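Side-chain contacts in cellulase IBT99 (Metagenomes, PDB 6WBT), which probably hydrolyses 6-phospho-alpha-glucosides, as a family 4 glycosidase that works with NAD and a manganese ion: residues 7-12 with 18-23; 122-127 with 159-164; 132-137 with 142-147. All coordinates share one frame; numbering follows the deposited sequence.

Interaction 1: residues 7-12 with 18-23; sequences IVICGG and PGIVKD
Ile-9 on strand 5-10 and Val-21 on helix 17-25 are the closest backbone pair, their CA atoms 8.9 Å apart, a spacing that leaves the whole contact to side chains. Ile-9 points at the helix and gives about half of the buried surface, Ile-20 and Val-21 nearly all the rest. Its CG1 branch stands opposite the carbonyl carbon (chi1 -61°) and runs on extended (chi2 -177°), which carries CD1 out toward the helix. Ile-20 answers from the helix, and the two chains meet tip to tip, CD1 of Ile-9 lying 3.7 Å from CD1 of Ile-20. Val-21 takes the same methyl from another direction: its CG2 sits 3.6 Å from Ile-9 CD1, and the two side chains cross at about a right angle. CD1 of Ile-9 thus touches two successive helix residues, both buried and purely apolar. Cutting Ile-9 back to an alanine is likely to leave the Ile-20 and Val-21 methyls without their partner and open a gap between strand and helix. The surroundings continue the same apolar layer: Met-83 touches Ile-9 and Ile-20, Leu-38 packs on Ile-9, and Leu-36 and Val-53 on Val-21. Just past the strand, Gly-11 adopts backbone angles at which a CB would run into the carbonyl O of Cys-10; the Gly-11 carbonyl is bound by the Gln-85 side chain amide. Cys-10 and Gly-11 also touch NAD, so the packed strand leads straight into the cofactor pocket. First strand, glycine-rich turn and following helix, continuing into strand 33-39, form the opening beta-alpha-beta unit of a Rossmann fold, the classical dinucleotide-binding motif.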
loop_
_atom_site.group_PDB
_atom_site.type_symbol
_atom_site.label_atom_id
_atom_site.label_comp_id
_atom_site.label_asym_id
_atom_site.label_seq_id
_atom_site.Cartn_x
_atom_site.Cartn_y
_atom_site.Cartn_z
ATOM N N ILE A 7 26.096 -11.153 31.948
ATOM C CA ILE A 7 25.193 -10.013 31.842
ATOM C C ILE A 7 26.005 -8.735 31.987
ATOM O O ILE A 7 26.790 -8.592 32.933
ATOM C CB ILE A 7 24.081 -10.083 32.902
ATOM C CG1 ILE A 7 23.492 -11.494 32.969
ATOM C CG2 ILE A 7 22.992 -9.069 32.594
ATOM C CD1 ILE A 7 22.837 -11.950 31.683
ATOM N N VAL A 8 25.818 -7.805 31.053
ATOM C CA VAL A 8 26.541 -6.540 31.034
ATOM C C VAL A 8 25.530 -5.406 31.097
ATOM O O VAL A 8 24.565 -5.383 30.324
ATOM C CB VAL A 8 27.428 -6.409 29.783
ATOM C CG1 VAL A 8 28.184 -5.090 29.802
ATOM C CG2 VAL A 8 28.390 -7.582 29.691
ATOM N N ILE A 9 25.750 -4.470 32.014
ATOM C CA ILE A 9 24.911 -3.287 32.155
ATOM C C ILE A 9 25.678 -2.125 31.536
ATOM O O ILE A 9 26.562 -1.537 32.168
ATOM C CB ILE A 9 24.547 -3.016 33.616
ATOM C CG1 ILE A 9 23.770 -4.198 34.198
ATOM C CG2 ILE A 9 23.734 -1.735 33.735
ATOM C CD1 ILE A 9 23.315 -3.987 35.623
ATOM N N CYS A 10 25.349 -1.794 30.291
ATOM C CA CYS A 10 25.983 -0.680 29.589
ATOM C C CYS A 10 25.496 0.623 30.207
ATOM O O CYS A 10 24.374 1.067 29.953
ATOM C CB CYS A 10 25.671 -0.739 28.099
ATOM S SG CYS A 10 26.488 0.539 27.116
ATOM N N GLY A 11 26.343 1.243 31.022
ATOM C CA GLY A 11 25.956 2.433 31.751
ATOM C C GLY A 11 25.779 2.150 33.228
ATOM O O GLY A 11 24.754 2.502 33.820
ATOM N N GLY A 12 26.781 1.508 33.832
ATOM C CA GLY A 12 26.700 1.128 35.232
ATOM C C GLY A 12 26.643 2.296 36.192
ATOM O O GLY A 12 26.265 2.110 37.354
ATOM N N PRO A 18 21.493 0.301 40.629
ATOM C CA PRO A 18 21.205 -0.521 41.817
ATOM C C PRO A 18 19.807 -1.109 41.820
ATOM O O PRO A 18 19.580 -2.125 42.490
ATOM C CB PRO A 18 21.397 0.460 42.983
ATOM C CG PRO A 18 22.255 1.542 42.437
ATOM C CD PRO A 18 21.850 1.680 41.007
ATOM N N GLY A 19 18.866 -0.510 41.091
ATOM C CA GLY A 19 17.514 -1.045 41.070
ATOM C C GLY A 19 17.400 -2.303 40.230
ATOM O O GLY A 19 16.863 -3.319 40.681
ATOM N N ILE A 20 17.909 -2.256 38.995
ATOM C CA ILE A 20 17.782 -3.402 38.105
ATOM C C ILE A 20 18.721 -4.535 38.497
ATOM O O ILE A 20 18.466 -5.691 38.143
ATOM C CB ILE A 20 18.022 -2.997 36.639
ATOM C CG1 ILE A 20 19.516 -2.800 36.369
ATOM C CG2 ILE A 20 17.243 -1.734 36.300
ATOM C CD1 ILE A 20 19.877 -2.834 34.903
ATOM N N VAL A 21 19.809 -4.238 39.214
ATOM C CA VAL A 21 20.673 -5.302 39.717
ATOM C C VAL A 21 19.918 -6.158 40.723
ATOM O O VAL A 21 19.977 -7.394 40.681
ATOM C CB VAL A 21 21.959 -4.712 40.325
ATOM C CG1 VAL A 21 22.675 -5.753 41.170
ATOM C CG2 VAL A 21 22.880 -4.204 39.231
ATOM N N LYS A 22 19.186 -5.517 41.637
ATOM C CA LYS A 22 18.389 -6.263 42.604
ATOM C C LYS A 22 17.233 -6.984 41.923
ATOM O O LYS A 22 16.905 -8.121 42.284
ATOM C CB LYS A 22 17.878 -5.319 43.693
ATOM C CG LYS A 22 17.355 -6.014 44.942
ATOM C CD LYS A 22 15.849 -6.209 44.898
ATOM C CE LYS A 22 15.347 -6.881 46.166
ATOM N NZ LYS A 22 13.875 -7.104 46.134
ATOM N N ASP A 23 16.605 -6.342 40.935
ATOM C CA ASP A 23 15.533 -6.998 40.196
ATOM C C ASP A 23 16.055 -8.158 39.358
ATOM O O ASP A 23 15.311 -9.106 39.081
ATOM C CB ASP A 23 14.808 -5.982 39.314
ATOM C CG ASP A 23 13.921 -5.047 40.114
ATOM O OD1 ASP A 23 13.054 -5.544 40.864
ATOM O OD2 ASP A 23 14.096 -3.816 40.003
#

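Interaction 2: residues 122-127 with 159-164; sequences RTIYPM and YKLRPK
Leu-161, in the last turn of helix 151-161, sends its CD1 methyl against Ile-124 and Tyr-125 of helix 114-136, joining two neighbouring helices of the Rossmann domain. The methyl is shared: it lies 4.5 Å from Ile-124 CG2 and 4.5 Å from Tyr-125 CE1, approaching the tyrosine ring obliquely. These are loose van der Waals contacts over a small area, and the leucine contributes the larger part of it. With CD1 anti to CA (chi2 172°), the methyl extends the Leu-161 side chain toward the other helix. Helix 114-136 is kinked here, the N atoms of Tyr-125 and Pro-126 having no bond to the preceding turn; proline has no N-H to offer. Helical bonding is present again at Met-127, a selenomethionine, whose N is 3.0 Å from Thr-123 O. Farther out, Val-128 of the same helix packs on Leu-161 too, and Ile-401 of helix 380-402 touches it as well. Immediately after Leu-161 the chain leaves helical geometry at Arg-162, whose side chain touches Val-128 and Ile-131. Helix 380-402 also meets the partner helix, Ala-400 touching Ile-124, while the hydroxyl OH of Tyr-125 is hydrogen-bonded to the backbone O of Ala-400.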
loop_
_atom_site.group_PDB
_atom_site.type_symbol
_atom_site.label_atom_id
_atom_site.label_comp_id
_atom_site.label_asym_id
_atom_site.label_seq_id
_atom_site.Cartn_x
_atom_site.Cartn_y
_atom_site.Cartn_z
ATOM N N ARG A 122 22.233 13.029 20.298
ATOM C CA ARG A 122 23.391 12.664 21.104
ATOM C C ARG A 122 23.519 11.157 21.273
ATOM O O ARG A 122 24.626 10.663 21.513
ATOM C CB ARG A 122 23.320 13.321 22.483
ATOM C CG ARG A 122 23.601 14.813 22.500
ATOM C CD ARG A 122 23.904 15.283 23.916
ATOM N NE ARG A 122 22.795 15.028 24.830
ATOM C CZ ARG A 122 21.839 15.909 25.106
ATOM N NH1 ARG A 122 21.855 17.107 24.538
ATOM N NH2 ARG A 122 20.866 15.593 25.951
ATOM N N THR A 123 22.419 10.419 21.141
ATOM C CA THR A 123 22.388 8.997 21.453
ATOM C C THR A 123 22.469 8.103 20.221
ATOM O O THR A 123 22.733 6.905 20.367
ATOM C CB THR A 123 21.109 8.661 22.238
ATOM O OG1 THR A 123 20.805 9.736 23.137
ATOM C CG2 THR A 123 21.281 7.380 23.047
ATOM N N ILE A 124 22.270 8.651 19.019
ATOM C CA ILE A 124 22.189 7.820 17.815
ATOM C C ILE A 124 23.489 7.050 17.604
ATOM O O ILE A 124 23.514 5.815 17.645
ATOM C CB ILE A 124 21.838 8.679 16.588
ATOM C CG1 ILE A 124 20.413 9.223 16.707
ATOM C CG2 ILE A 124 21.995 7.873 15.306
ATOM C CD1 ILE A 124 19.976 10.066 15.529
ATOM N N TYR A 125 24.586 7.768 17.374
ATOM C CA TYR A 125 25.855 7.123 17.050
ATOM C C TYR A 125 26.473 6.383 18.235
ATOM O O TYR A 125 27.039 5.299 18.036
ATOM C CB TYR A 125 26.842 8.145 16.481
ATOM C CG TYR A 125 26.568 8.493 15.035
ATOM C CD1 TYR A 125 26.714 7.540 14.035
ATOM C CD2 TYR A 125 26.164 9.769 14.669
ATOM C CE1 TYR A 125 26.463 7.847 12.713
ATOM C CE2 TYR A 125 25.911 10.087 13.346
ATOM C CZ TYR A 125 26.063 9.121 12.373
ATOM O OH TYR A 125 25.814 9.430 11.055
ATOM N N PRO A 126 26.420 6.910 19.466
ATOM C CA PRO A 126 26.877 6.095 20.606
ATOM C C PRO A 126 26.134 4.779 20.750
ATOM O O PRO A 126 26.731 3.787 21.186
ATOM C CB PRO A 126 26.639 7.017 21.808
ATOM C CG PRO A 126 26.806 8.373 21.250
ATOM C CD PRO A 126 26.206 8.313 19.871
HETATM N N MSE A 127 24.853 4.734 20.397
HETATM C CA MSE A 127 24.100 3.484 20.415
HETATM C C MSE A 127 24.570 2.554 19.302
HETATM O O MSE A 127 24.646 1.340 19.487
HETATM C CB MSE A 127 22.600 3.747 20.280
HETATM C CG MSE A 127 21.892 4.006 21.600
HETATM SE SE MSE A 127 21.998 2.471 22.797
HETATM C CE MSE A 127 21.295 1.106 21.593
ATOM N N TYR A 159 17.586 0.838 13.646
ATOM C CA TYR A 159 17.002 -0.083 12.674
ATOM C C TYR A 159 17.404 0.273 11.250
ATOM O O TYR A 159 17.545 -0.618 10.407
ATOM C CB TYR A 159 15.479 -0.101 12.799
ATOM C CG TYR A 159 14.800 -0.865 11.684
ATOM C CD1 TYR A 159 15.029 -2.224 11.510
ATOM C CD2 TYR A 159 13.933 -0.228 10.803
ATOM C CE1 TYR A 159 14.416 -2.927 10.491
ATOM C CE2 TYR A 159 13.312 -0.925 9.783
ATOM C CZ TYR A 159 13.558 -2.275 9.632
ATOM O OH TYR A 159 12.945 -2.976 8.619
ATOM N N LYS A 160 17.586 1.563 10.962
ATOM C CA LYS A 160 18.020 1.971 9.631
ATOM C C LYS A 160 19.503 1.707 9.413
ATOM O O LYS A 160 19.906 1.292 8.320
ATOM C CB LYS A 160 17.713 3.452 9.401
ATOM C CG LYS A 160 18.086 3.941 8.012
ATOM C CD LYS A 160 17.351 5.223 7.656
ATOM C CE LYS A 160 17.626 5.624 6.214
ATOM N NZ LYS A 160 16.790 6.771 5.760
ATOM N N LEU A 161 20.334 1.951 10.427
ATOM C CA LEU A 161 21.772 1.797 10.234
ATOM C C LEU A 161 22.205 0.349 10.435
ATOM O O LEU A 161 22.978 -0.192 9.637
ATOM C CB LEU A 161 22.526 2.738 11.174
ATOM C CG LEU A 161 22.433 4.229 10.844
ATOM C CD1 LEU A 161 23.044 5.064 11.953
ATOM C CD2 LEU A 161 23.109 4.533 9.511
ATOM N N ARG A 162 21.703 -0.296 11.490
ATOM C CA ARG A 162 22.038 -1.675 11.837
ATOM C C ARG A 162 20.744 -2.479 11.871
ATOM O O ARG A 162 20.214 -2.777 12.953
ATOM C CB ARG A 162 22.773 -1.748 13.175
ATOM C CG ARG A 162 24.291 -1.790 13.060
ATOM C CD ARG A 162 24.852 -0.528 12.431
ATOM N NE ARG A 162 26.312 -0.508 12.466
ATOM C CZ ARG A 162 27.059 0.421 11.880
ATOM N NH1 ARG A 162 26.483 1.406 11.207
ATOM N NH2 ARG A 162 28.382 0.366 11.962
ATOM N N PRO A 163 20.201 -2.845 10.706
ATOM C CA PRO A 163 18.931 -3.587 10.699
ATOM C C PRO A 163 19.061 -5.008 11.220
ATOM O O PRO A 163 18.073 -5.566 11.712
ATOM C CB PRO A 163 18.519 -3.566 9.219
ATOM C CG PRO A 163 19.391 -2.522 8.568
ATOM C CD PRO A 163 20.666 -2.537 9.344
ATOM N N LYS A 164 20.245 -5.610 11.124
ATOM C CA LYS A 164 20.463 -6.983 11.559
ATOM C C LYS A 164 20.815 -7.094 13.037
ATOM O O LYS A 164 21.101 -8.201 13.507
ATOM C CB LYS A 164 21.574 -7.629 10.723
ATOM C CG LYS A 164 21.298 -7.662 9.228
ATOM C CD LYS A 164 20.158 -8.607 8.889
ATOM C CE LYS A 164 20.013 -8.769 7.385
ATOM N NZ LYS A 164 21.265 -9.288 6.766
#

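Interaction 3: residues 132-137 with 142-147; sequences DYCEEY and YWIVNY. With NAD (nicotinamide-adenine-dinucleotide), chain G.
The ring of Tyr-142 has Cys-134 over one face and Glu-135 and Ile-144 at its edge. Cys-134 CB stands 3.6 Å from the ring centroid and 17° off the normal, a CH-pi contact displaced toward the CD2-CE2 rim. In the ring plane, CG1 of Ile-144 borders one edge. Glu-135 OE1 also lies near the plane, beside the hydroxyl; the two side chains cross at about a right angle. That OE1 is modelled too close to Tyr-142 OH, so the detail of this pairing is doubtful. Cys-134 reaches further with its sulfur. With SG opposite the carbonyl carbon (chi1 -56°), the thiol leans past the ring, 4.8 Å from the Tyr-142 centroid in an oblique sulfur-aromatic contact, and its SG comes 3.6 Å from Ile-144 CD1. Ile-82 of strand 81-84 touches both Cys-134 and Ile-144. Helix 114-136 is thereby packed on the strand that follows it, 143-146, which in this Rossmann fold runs parallel between strands 81-84 and 167-170. Beyond its end the chain reaches the cofactor: the nicotinamide amide N7N donates to the backbone O of Tyr-147 at 3.0 Å, nearly straight with an angle of 175° at the hydrogen. This bond ties the carboxamide to the main chain. The Tyr-147 side chain meets the ring of His-321 steeply, and its OH is hydrogen-bonded to Gln-85 OE1.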
loop_
_atom_site.group_PDB
_atom_site.type_symbol
_atom_site.label_atom_id
_atom_site.label_comp_id
_atom_site.label_asym_id
_atom_site.label_seq_id
_atom_site.Cartn_x
_atom_site.Cartn_y
_atom_site.Cartn_z
ATOM N N ASP A 132 27.970 -2.247 17.348
ATOM C CA ASP A 132 29.161 -2.793 16.705
ATOM C C ASP A 132 30.082 -3.479 17.706
ATOM O O ASP A 132 30.838 -4.382 17.331
ATOM C CB ASP A 132 29.905 -1.686 15.961
ATOM C CG ASP A 132 29.074 -1.071 14.851
ATOM O OD1 ASP A 132 28.335 -1.819 14.177
ATOM O OD2 ASP A 132 29.153 0.159 14.657
ATOM N N TYR A 133 30.043 -3.064 18.976
ATOM C CA TYR A 133 30.802 -3.766 20.006
ATOM C C TYR A 133 30.321 -5.203 20.152
ATOM O O TYR A 133 31.127 -6.139 20.225
ATOM C CB TYR A 133 30.687 -3.029 21.342
ATOM C CG TYR A 133 31.595 -1.829 21.476
ATOM C CD1 TYR A 133 32.832 -1.795 20.847
ATOM C CD2 TYR A 133 31.215 -0.732 22.236
ATOM C CE1 TYR A 133 33.665 -0.700 20.971
ATOM C CE2 TYR A 133 32.040 0.369 22.365
ATOM C CZ TYR A 133 33.264 0.379 21.731
ATOM O OH TYR A 133 34.089 1.473 21.856
ATOM N N CYS A 134 29.001 -5.398 20.190
ATOM C CA CYS A 134 28.455 -6.733 20.393
ATOM C C CYS A 134 28.552 -7.582 19.134
ATOM O O CYS A 134 28.700 -8.806 19.225
ATOM C CB CYS A 134 27.006 -6.637 20.864
ATOM S SG CYS A 134 26.790 -5.656 22.364
ATOM N N GLU A 135 28.467 -6.961 17.956
ATOM C CA GLU A 135 28.679 -7.703 16.719
ATOM C C GLU A 135 30.108 -8.216 16.610
ATOM O O GLU A 135 30.351 -9.236 15.955
ATOM C CB GLU A 135 28.344 -6.826 15.512
ATOM C CG GLU A 135 26.881 -6.435 15.395
ATOM C CD GLU A 135 25.992 -7.610 15.038
ATOM O OE1 GLU A 135 24.885 -7.712 15.604
ATOM O OE2 GLU A 135 26.404 -8.432 14.192
ATOM N N GLU A 136 31.060 -7.533 17.243
ATOM C CA GLU A 136 32.474 -7.858 17.112
ATOM C C GLU A 136 33.007 -8.680 18.277
ATOM O O GLU A 136 33.813 -9.593 18.068
ATOM C CB GLU A 136 33.293 -6.567 16.980
ATOM C CG GLU A 136 34.548 -6.687 16.124
ATOM C CD GLU A 136 35.296 -5.371 16.006
ATOM O OE1 GLU A 136 35.682 -4.809 17.053
ATOM O OE2 GLU A 136 35.490 -4.892 14.870
ATOM N N TYR A 137 32.567 -8.386 19.497
ATOM C CA TYR A 137 33.103 -9.008 20.704
ATOM C C TYR A 137 32.142 -9.973 21.379
ATOM O O TYR A 137 32.579 -11.001 21.901
ATOM C CB TYR A 137 33.512 -7.926 21.714
ATOM C CG TYR A 137 34.606 -7.000 21.225
ATOM C CD1 TYR A 137 35.605 -7.458 20.377
ATOM C CD2 TYR A 137 34.636 -5.666 21.612
ATOM C CE1 TYR A 137 36.605 -6.614 19.929
ATOM C CE2 TYR A 137 35.632 -4.815 21.169
ATOM C CZ TYR A 137 36.613 -5.294 20.328
ATOM O OH TYR A 137 37.606 -4.448 19.886
ATOM N N TYR A 142 23.875 -12.870 21.052
ATOM C CA TYR A 142 23.709 -11.835 22.059
ATOM C C TYR A 142 22.346 -11.165 21.920
ATOM O O TYR A 142 21.662 -11.281 20.899
ATOM C CB TYR A 142 24.821 -10.788 21.944
ATOM C CG TYR A 142 24.641 -9.820 20.793
ATOM C CD1 TYR A 142 25.103 -10.128 19.520
ATOM C CD2 TYR A 142 24.012 -8.595 20.982
ATOM C CE1 TYR A 142 24.940 -9.247 18.468
ATOM C CE2 TYR A 142 23.841 -7.712 19.936
ATOM C CZ TYR A 142 24.308 -8.039 18.684
ATOM O OH TYR A 142 24.140 -7.155 17.644
ATOM N N TRP A 143 21.952 -10.452 22.971
ATOM C CA TRP A 143 20.729 -9.663 22.955
ATOM C C TRP A 143 20.973 -8.359 23.693
ATOM O O TRP A 143 21.522 -8.363 24.799
ATOM C CB TRP A 143 19.558 -10.417 23.595
ATOM C CG TRP A 143 18.934 -11.431 22.692
ATOM C CD1 TRP A 143 18.946 -12.786 22.851
ATOM C CD2 TRP A 143 18.211 -11.175 21.482
ATOM N NE1 TRP A 143 18.269 -13.389 21.819
ATOM C CE2 TRP A 143 17.809 -12.422 20.965
ATOM C CE3 TRP A 143 17.862 -10.012 20.788
ATOM C CZ2 TRP A 143 17.079 -12.540 19.785
ATOM C CZ3 TRP A 143 17.136 -10.132 19.617
ATOM C CH2 TRP A 143 16.753 -11.386 19.126
ATOM N N ILE A 144 20.571 -7.254 23.080
ATOM C CA ILE A 144 20.671 -5.934 23.690
ATOM C C ILE A 144 19.253 -5.478 24.008
ATOM O O ILE A 144 18.535 -4.981 23.132
ATOM C CB ILE A 144 21.383 -4.928 22.780
ATOM C CG1 ILE A 144 22.778 -5.430 22.425
ATOM C CG2 ILE A 144 21.457 -3.570 23.465
ATOM C CD1 ILE A 144 23.528 -4.496 21.515
ATOM N N VAL A 145 18.847 -5.639 25.261
ATOM C CA VAL A 145 17.554 -5.138 25.693
ATOM C C VAL A 145 17.704 -3.654 26.005
ATOM O O VAL A 145 18.010 -3.269 27.143
ATOM C CB VAL A 145 17.017 -5.939 26.900
ATOM C CG1 VAL A 145 15.693 -5.362 27.359
ATOM C CG2 VAL A 145 16.856 -7.408 26.517
ATOM N N ASN A 146 17.516 -2.817 24.988
ATOM C CA ASN A 146 17.741 -1.385 25.121
ATOM C C ASN A 146 16.495 -0.711 25.676
ATOM O O ASN A 146 15.398 -0.872 25.132
ATOM C CB ASN A 146 18.127 -0.789 23.772
ATOM C CG ASN A 146 18.254 0.720 23.815
ATOM O OD1 ASN A 146 18.636 1.299 24.833
ATOM N ND2 ASN A 146 17.925 1.370 22.706
ATOM N N TYR A 147 16.664 0.036 26.762
ATOM C CA TYR A 147 15.596 0.867 27.298
ATOM C C TYR A 147 16.089 2.284 27.554
ATOM O O TYR A 147 15.518 2.995 28.385
ATOM C CB TYR A 147 15.008 0.256 28.574
ATOM C CG TYR A 147 16.021 -0.049 29.653
ATOM C CD1 TYR A 147 16.708 -1.256 29.667
ATOM C CD2 TYR A 147 16.280 0.864 30.666
ATOM C CE1 TYR A 147 17.631 -1.541 30.654
ATOM C CE2 TYR A 147 17.199 0.588 31.657
ATOM C CZ TYR A 147 17.871 -0.616 31.646
ATOM O OH TYR A 147 18.787 -0.888 32.633
HETATM P PA NAD G . 22.448 8.961 34.597
HETATM O O1A NAD G . 22.891 10.213 33.918
HETATM O O2A NAD G . 22.268 8.993 36.079
HETATM O O5B NAD G . 23.456 7.774 34.206
HETATM C C5B NAD G . 23.693 7.471 32.803
HETATM C C4B NAD G . 25.003 6.735 32.667
HETATM O O4B NAD G . 25.279 6.480 31.263
HETATM C C3B NAD G . 26.247 7.462 33.206
HETATM O O3B NAD G . 26.996 6.578 34.030
HETATM C C2B NAD G . 27.030 7.796 31.932
HETATM O O2B NAD G . 28.415 7.970 32.134
HETATM C C1B NAD G . 26.670 6.590 31.076
HETATM N N9A NAD G . 26.955 6.757 29.655
HETATM C C8A NAD G . 26.830 7.910 28.922
HETATM N N7A NAD G . 27.166 7.768 27.664
HETATM C C5A NAD G . 27.549 6.439 27.559
HETATM C C6A NAD G . 28.017 5.673 26.474
HETATM N N6A NAD G . 28.186 6.157 25.247
HETATM N N1A NAD G . 28.314 4.373 26.709
HETATM C C2A NAD G . 28.144 3.893 27.948
HETATM N N3A NAD G . 27.711 4.517 29.040
HETATM C C4A NAD G . 27.426 5.804 28.781
HETATM O O3 NAD G . 21.078 8.464 33.928
HETATM P PN NAD G . 19.714 7.895 34.551
HETATM O O1N NAD G . 20.036 6.767 35.474
HETATM O O2N NAD G . 18.908 9.037 35.076
HETATM O O5D NAD G . 19.017 7.318 33.230
HETATM C C5D NAD G . 19.770 6.375 32.426
HETATM C C4D NAD G . 19.059 6.163 31.113
HETATM O O4D NAD G . 17.847 5.411 31.348
HETATM C C3D NAD G . 18.605 7.437 30.387
HETATM O O3D NAD G . 18.919 7.338 29.004
HETATM C C2D NAD G . 17.091 7.388 30.618
HETATM O O2D NAD G . 16.328 8.183 29.724
HETATM C C1D NAD G . 16.842 5.893 30.471
HETATM N N1N NAD G . 15.509 5.482 30.993
HETATM C C2N NAD G . 14.510 5.146 30.119
HETATM C C3N NAD G . 13.254 4.788 30.584
HETATM C C7N NAD G . 12.217 4.374 29.571
HETATM O O7N NAD G . 11.038 4.661 29.763
HETATM N N7N NAD G . 12.626 3.678 28.520
HETATM C C4N NAD G . 13.011 4.805 31.954
HETATM C C5N NAD G . 14.034 5.111 32.824
HETATM C C6N NAD G . 15.275 5.443 32.326
#

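In the fold
All three contacts lie in the NAD-binding Rossmann domain. Interaction 1 comes first along the chain, while both segments of interaction 3 fall between the two segments of interaction 2 in the sequence. Interactions 1 and 3 reach the same sheet, through strands 5-10 and 143-146, with centres about 15 Å apart; they touch where Ile-20 CD1 packs on Tyr-147 OH. Interactions 2 and 3 share helix 114-136, their centres about 11 Å apart, and are joined by a salt bridge of 2.8 Å between Arg-162 NH2 and Asp-132 OD2. Interactions 1 and 2 do not touch. Each of the three has in its segments residues that line the NAD pocket, so this packing of strands and helices lies next to the cofactor site.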